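Local atomic coordinates of beta-glucanase (Podospora anserina, PDB entry 4LE4), a protein that probably hydrolyses beta-glucan chains as a member of glycoside hydrolase family 131 and binds cellotriose. Residues Ala118-His123 against Gly202-Val207; Ser122-Leu127 against Thr196-Asn201. All blocks are in the same frame, centred on the assembly; numbering follows the deposited sequence.

Contact 1 (Ala118-His123 against Gly202-Val207); sequences AFFESH and GADWHV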
# COMPACT_ATOMS: atom_id res chain seq x y z
N ALA A 118 1.50 2.29 -2.28
CA ALA A 118 0.78 1.16 -2.92
C ALA A 118 0.70 1.37 -4.45
O ALA A 118 -0.36 1.21 -5.10
CB ALA A 118 -0.61 1.07 -2.35
N PHE A 119 1.83 1.69 -5.03
CA PHE A 119 1.91 2.00 -6.46
C PHE A 119 2.44 0.90 -7.33
O PHE A 119 3.23 0.06 -6.88
CB PHE A 119 2.80 3.25 -6.66
CG PHE A 119 4.26 3.07 -6.17
CD1 PHE A 119 4.62 3.41 -4.86
CD2 PHE A 119 5.24 2.60 -7.04
CE1 PHE A 119 5.96 3.28 -4.43
CE2 PHE A 119 6.58 2.46 -6.63
CZ PHE A 119 6.94 2.80 -5.32
N PHE A 120 2.01 0.90 -8.61
CA PHE A 120 2.58 -0.05 -9.56
C PHE A 120 3.85 0.60 -10.10
O PHE A 120 4.00 1.82 -10.03
CB PHE A 120 1.58 -0.35 -10.70
CG PHE A 120 0.41 -1.18 -10.25
CD1 PHE A 120 0.49 -2.58 -10.31
CD2 PHE A 120 -0.71 -0.60 -9.68
CE1 PHE A 120 -0.53 -3.37 -9.81
CE2 PHE A 120 -1.74 -1.39 -9.17
CZ PHE A 120 -1.64 -2.80 -9.23
N GLU A 121 4.77 -0.20 -10.63
CA GLU A 121 6.03 0.32 -11.16
C GLU A 121 5.90 1.40 -12.25
O GLU A 121 6.76 2.25 -12.39
CB GLU A 121 6.89 -0.83 -11.66
CG GLU A 121 8.33 -0.74 -11.23
CD GLU A 121 9.03 -2.09 -11.11
OE1 GLU A 121 8.82 -2.82 -10.10
OE2 GLU A 121 9.80 -2.42 -12.04
N SER A 122 4.82 1.36 -13.01
CA SER A 122 4.59 2.37 -14.06
C SER A 122 3.76 3.53 -13.50
O SER A 122 3.45 4.51 -14.20
CB SER A 122 3.80 1.70 -15.19
OG SER A 122 2.51 1.40 -14.72
N HIS A 123 3.37 3.40 -12.24
CA HIS A 123 2.54 4.38 -11.57
C HIS A 123 1.19 4.64 -12.25
O HIS A 123 0.63 5.73 -12.14
CB HIS A 123 3.32 5.71 -11.35
CG HIS A 123 4.51 5.55 -10.43
ND1 HIS A 123 5.72 5.05 -10.86
CD2 HIS A 123 4.65 5.83 -9.12
CE1 HIS A 123 6.57 5.03 -9.83
NE2 HIS A 123 5.94 5.49 -8.77
N GLY A 202 3.12 -8.19 -13.21
CA GLY A 202 2.63 -8.97 -12.07
C GLY A 202 3.61 -9.03 -10.91
O GLY A 202 3.25 -9.50 -9.84
N ALA A 203 4.84 -8.58 -11.13
CA ALA A 203 5.85 -8.55 -10.07
C ALA A 203 6.25 -7.09 -10.01
O ALA A 203 7.42 -6.75 -10.15
CB ALA A 203 7.05 -9.39 -10.44
N ASP A 204 5.28 -6.23 -9.81
CA ASP A 204 5.59 -4.82 -9.76
C ASP A 204 4.61 -3.94 -9.00
O ASP A 204 4.47 -2.76 -9.29
CB ASP A 204 5.73 -4.30 -11.18
CG ASP A 204 4.46 -4.47 -11.96
OD1 ASP A 204 3.49 -5.05 -11.43
OD2 ASP A 204 4.41 -4.02 -13.13
N TRP A 205 3.91 -4.53 -8.04
CA TRP A 205 3.02 -3.73 -7.21
C TRP A 205 3.84 -3.52 -5.94
O TRP A 205 4.23 -4.48 -5.26
CB TRP A 205 1.74 -4.46 -6.87
CG TRP A 205 0.81 -3.59 -6.09
CD1 TRP A 205 0.57 -2.25 -6.27
CD2 TRP A 205 -0.04 -4.00 -5.01
NE1 TRP A 205 -0.37 -1.80 -5.37
CE2 TRP A 205 -0.76 -2.85 -4.58
CE3 TRP A 205 -0.26 -5.22 -4.36
CZ2 TRP A 205 -1.67 -2.89 -3.54
CZ3 TRP A 205 -1.19 -5.26 -3.32
CH2 TRP A 205 -1.87 -4.10 -2.92
N HIS A 206 4.06 -2.25 -5.61
CA HIS A 206 4.89 -1.89 -4.47
C HIS A 206 4.06 -1.56 -3.26
O HIS A 206 3.49 -0.48 -3.16
CB HIS A 206 5.79 -0.70 -4.85
CG HIS A 206 6.77 -1.01 -5.93
ND1 HIS A 206 8.13 -0.89 -5.75
CD2 HIS A 206 6.60 -1.46 -7.20
CE1 HIS A 206 8.75 -1.25 -6.86
NE2 HIS A 206 7.84 -1.60 -7.76
N VAL A 207 3.97 -2.52 -2.35
CA VAL A 207 3.23 -2.38 -1.10
C VAL A 207 4.19 -1.71 -0.17
O VAL A 207 5.12 -2.32 0.38
CB VAL A 207 2.83 -3.75 -0.54
CG1 VAL A 207 2.10 -3.59 0.83
CG2 VAL A 207 1.94 -4.44 -1.55
O HOH W 1 9.66 -5.42 -10.06
O HOH W 2 3.75 -1.68 -13.96
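With CG of Trp205 anti to the backbone N (chi1 -177°) and CG of Phe120 anti to the carbonyl carbon (chi1 -71°), the two rings come together on one face of the sheet. They form an offset stack on the five-membered ring of the indole, planes 25° apart and centroids 4.4 Å from each other, with Trp205 CD1 over the centre of the phenyl ring. The same indole donates from NE1 to Ala118 O at 3.0 Å, approaching from above the carbonyl plane. Tyr167 OH also hydrogen-bonds this oxygen, so two groups grip it where the chain turns a corner.

On the other face sit Phe119 and His206. His206 CB lies over the phenyl ring, 3.8 Å from the centroid of Phe119, a CH-pi contact; the imidazole runs almost parallel to the phenyl but is displaced, with Phe119 CE2 above it toward the rim rather than ring over ring. Beyond them, His206 NE2 makes a fairly straight 2.8 Å bond to Glu121 OE1, which lies near the imidazole plane and is met on the anti side of its carboxylate. Glu81 bonds ND1, so carboxylates hold both ring nitrogens and fix the ring's rotation. Water 1 donates to both Glu121 OE1 and Ala203 O, bridging the loop residues next to the two strands.

The backbones add His206 N to Phe119 O at 2.8 Å and Glu121 N to Asp204 O at 2.9 Å, while the Asp204 carboxylate turns back to Ser200 OG. Phe120 and Trp205 pack on Tyr167 of strand 163-170, and Trp205 also on Val229 of strand 222-233, both in the opposing sheet. This is an antiparallel strand pair with its aromatic face in the core of the beta-sandwich expected of the concanavalin clan.

Contact 2 (Ser122-Leu127 against Thr196-Asn201); sequences SHFTEL and TSTSSN
Phe124 lies with one ring face under Thr198, whose OG1 sits above the phenyl plane, displaced toward the rim, and comes within 3.4 Å of Phe124 CZ. Here, at the ends of strands in the beta-sandwich, the chain running from strand 188-195 of one sheet to strand 205-207 of the other passes the turn that joins strands 115-120 and 125-129. Thr198 CA also stands over the ring, 4.2 Å from the Phe124 centroid, in a CH-pi contact. CG of Phe124 lies between the backbone N and the carbonyl carbon (chi1 70°), which sets it 3.8 Å from Ser197 O of the passing loop.

Nearer the root of the side chain, Phe124 CB touches Ser197 O at 3.2 Å, and Thr196 CG2 reaches the same CB, its side chain crossing at about a right angle. Phe124 and Thr198 both pack on Ile169 and Phe171, so the ring is packed between the turn, the loop and strand 163-170. Thr198 OG1, buried here against carbon, finds no polar partner in the model.

No direct hydrogen bond joins the segments; water does it. Water 2 donates to Ser199 O at 2.8 Å and takes a weak bond from Ser122 N. Ser122 OG, in plane at the edge of the Phe124 ring, donates to water 3 at 2.6 Å, and that water also accepts from Ser199 N and donates to Ser197 O.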
# COMPACT_ATOMS: atom_id res chain seq x y z
N SER A 122 4.82 1.36 -13.01
CA SER A 122 4.59 2.37 -14.06
C SER A 122 3.76 3.53 -13.50
O SER A 122 3.45 4.51 -14.20
CB SER A 122 3.80 1.70 -15.19
OG SER A 122 2.51 1.40 -14.72
N HIS A 123 3.37 3.40 -12.24
CA HIS A 123 2.54 4.38 -11.57
C HIS A 123 1.19 4.64 -12.25
O HIS A 123 0.63 5.73 -12.14
CB HIS A 123 3.32 5.71 -11.35
CG HIS A 123 4.51 5.55 -10.43
ND1 HIS A 123 5.72 5.05 -10.86
CD2 HIS A 123 4.65 5.83 -9.12
CE1 HIS A 123 6.57 5.03 -9.83
NE2 HIS A 123 5.94 5.49 -8.77
N PHE A 124 0.61 3.62 -12.89
CA PHE A 124 -0.66 3.84 -13.58
C PHE A 124 -1.73 4.11 -12.56
O PHE A 124 -2.71 4.81 -12.84
CB PHE A 124 -1.03 2.69 -14.53
CG PHE A 124 -1.39 1.39 -13.87
CD1 PHE A 124 -2.66 1.19 -13.35
CD2 PHE A 124 -0.50 0.33 -13.87
CE1 PHE A 124 -3.04 -0.06 -12.83
CE2 PHE A 124 -0.86 -0.93 -13.36
CZ PHE A 124 -2.14 -1.12 -12.84
N THR A 125 -1.56 3.56 -11.36
CA THR A 125 -2.46 3.91 -10.25
C THR A 125 -1.65 3.81 -8.94
O THR A 125 -0.64 3.12 -8.88
CB THR A 125 -3.75 3.07 -10.19
OG1 THR A 125 -4.68 3.74 -9.33
CG2 THR A 125 -3.47 1.65 -9.67
N GLU A 126 -2.08 4.54 -7.92
CA GLU A 126 -1.37 4.58 -6.63
C GLU A 126 -2.11 5.57 -5.74
O GLU A 126 -3.07 6.23 -6.20
CB GLU A 126 0.03 5.16 -6.88
CG GLU A 126 0.01 6.65 -7.39
CD GLU A 126 1.31 7.11 -8.06
OE1 GLU A 126 2.37 6.73 -7.55
OE2 GLU A 126 1.27 7.87 -9.07
N LEU A 127 -1.71 5.66 -4.47
CA LEU A 127 -2.24 6.72 -3.62
C LEU A 127 -1.06 7.70 -3.51
O LEU A 127 0.09 7.33 -3.75
CB LEU A 127 -2.60 6.25 -2.20
CG LEU A 127 -3.66 5.15 -2.10
CD1 LEU A 127 -3.98 4.93 -0.60
CD2 LEU A 127 -4.91 5.51 -2.88
N THR A 196 -6.58 4.11 -18.50
CA THR A 196 -5.17 4.48 -18.41
C THR A 196 -4.38 3.30 -18.95
O THR A 196 -4.94 2.24 -19.17
CB THR A 196 -4.73 4.77 -16.92
OG1 THR A 196 -3.50 5.53 -16.92
CG2 THR A 196 -4.49 3.49 -16.16
N SER A 197 -3.08 3.48 -19.17
CA SER A 197 -2.23 2.39 -19.66
C SER A 197 -1.94 1.47 -18.48
O SER A 197 -1.16 1.82 -17.59
CB SER A 197 -0.87 2.90 -20.17
OG SER A 197 -1.00 3.57 -21.40
N THR A 198 -2.58 0.31 -18.49
CA THR A 198 -2.38 -0.64 -17.43
C THR A 198 -1.41 -1.65 -18.03
O THR A 198 -1.78 -2.47 -18.86
CB THR A 198 -3.73 -1.26 -17.04
OG1 THR A 198 -3.59 -1.91 -15.77
CG2 THR A 198 -4.21 -2.24 -18.06
N SER A 199 -0.15 -1.53 -17.67
CA SER A 199 0.86 -2.44 -18.20
C SER A 199 1.57 -2.91 -16.95
O SER A 199 2.04 -2.11 -16.15
CB SER A 199 1.83 -1.68 -19.13
OG SER A 199 2.67 -2.57 -19.87
N SER A 200 1.61 -4.22 -16.76
CA SER A 200 2.25 -4.78 -15.58
C SER A 200 2.71 -6.18 -15.85
O SER A 200 2.10 -6.88 -16.64
CB SER A 200 1.25 -4.79 -14.42
OG SER A 200 1.74 -5.52 -13.30
N ASN A 201 3.79 -6.59 -15.19
CA ASN A 201 4.31 -7.96 -15.33
C ASN A 201 3.82 -8.80 -14.16
O ASN A 201 4.11 -10.00 -14.09
CB ASN A 201 5.81 -8.00 -15.24
CG ASN A 201 6.27 -8.16 -13.80
OD1 ASN A 201 6.77 -9.21 -13.41
ND2 ASN A 201 6.07 -7.12 -13.01
O HOH W 2 3.75 -1.68 -13.96
O HOH W 3 1.44 0.63 -16.91

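How the contacts relate
Contact 1 is mostly buried, contact 2 lies at the surface, and their centres are about 7 Å apart. Ser122 and His123 belong to both, since the turn after strand 115-120 leads straight into strand 125-129, its neighbour in the sheet. Contact 1 joins strands within that sheet by direct hydrogen bonds and ring packing; contact 2 sets the turn against an irregular loop through one aromatic ring and bridging waters. The two meet where Phe120 CE2 packs at 3.5 Å on Thr125 CG2 and where the Phe120 and Phe124 rings stack, carrying the aromatic core outward. Water 2 spans both, donating to Asp204 OD2 as well as to the loop.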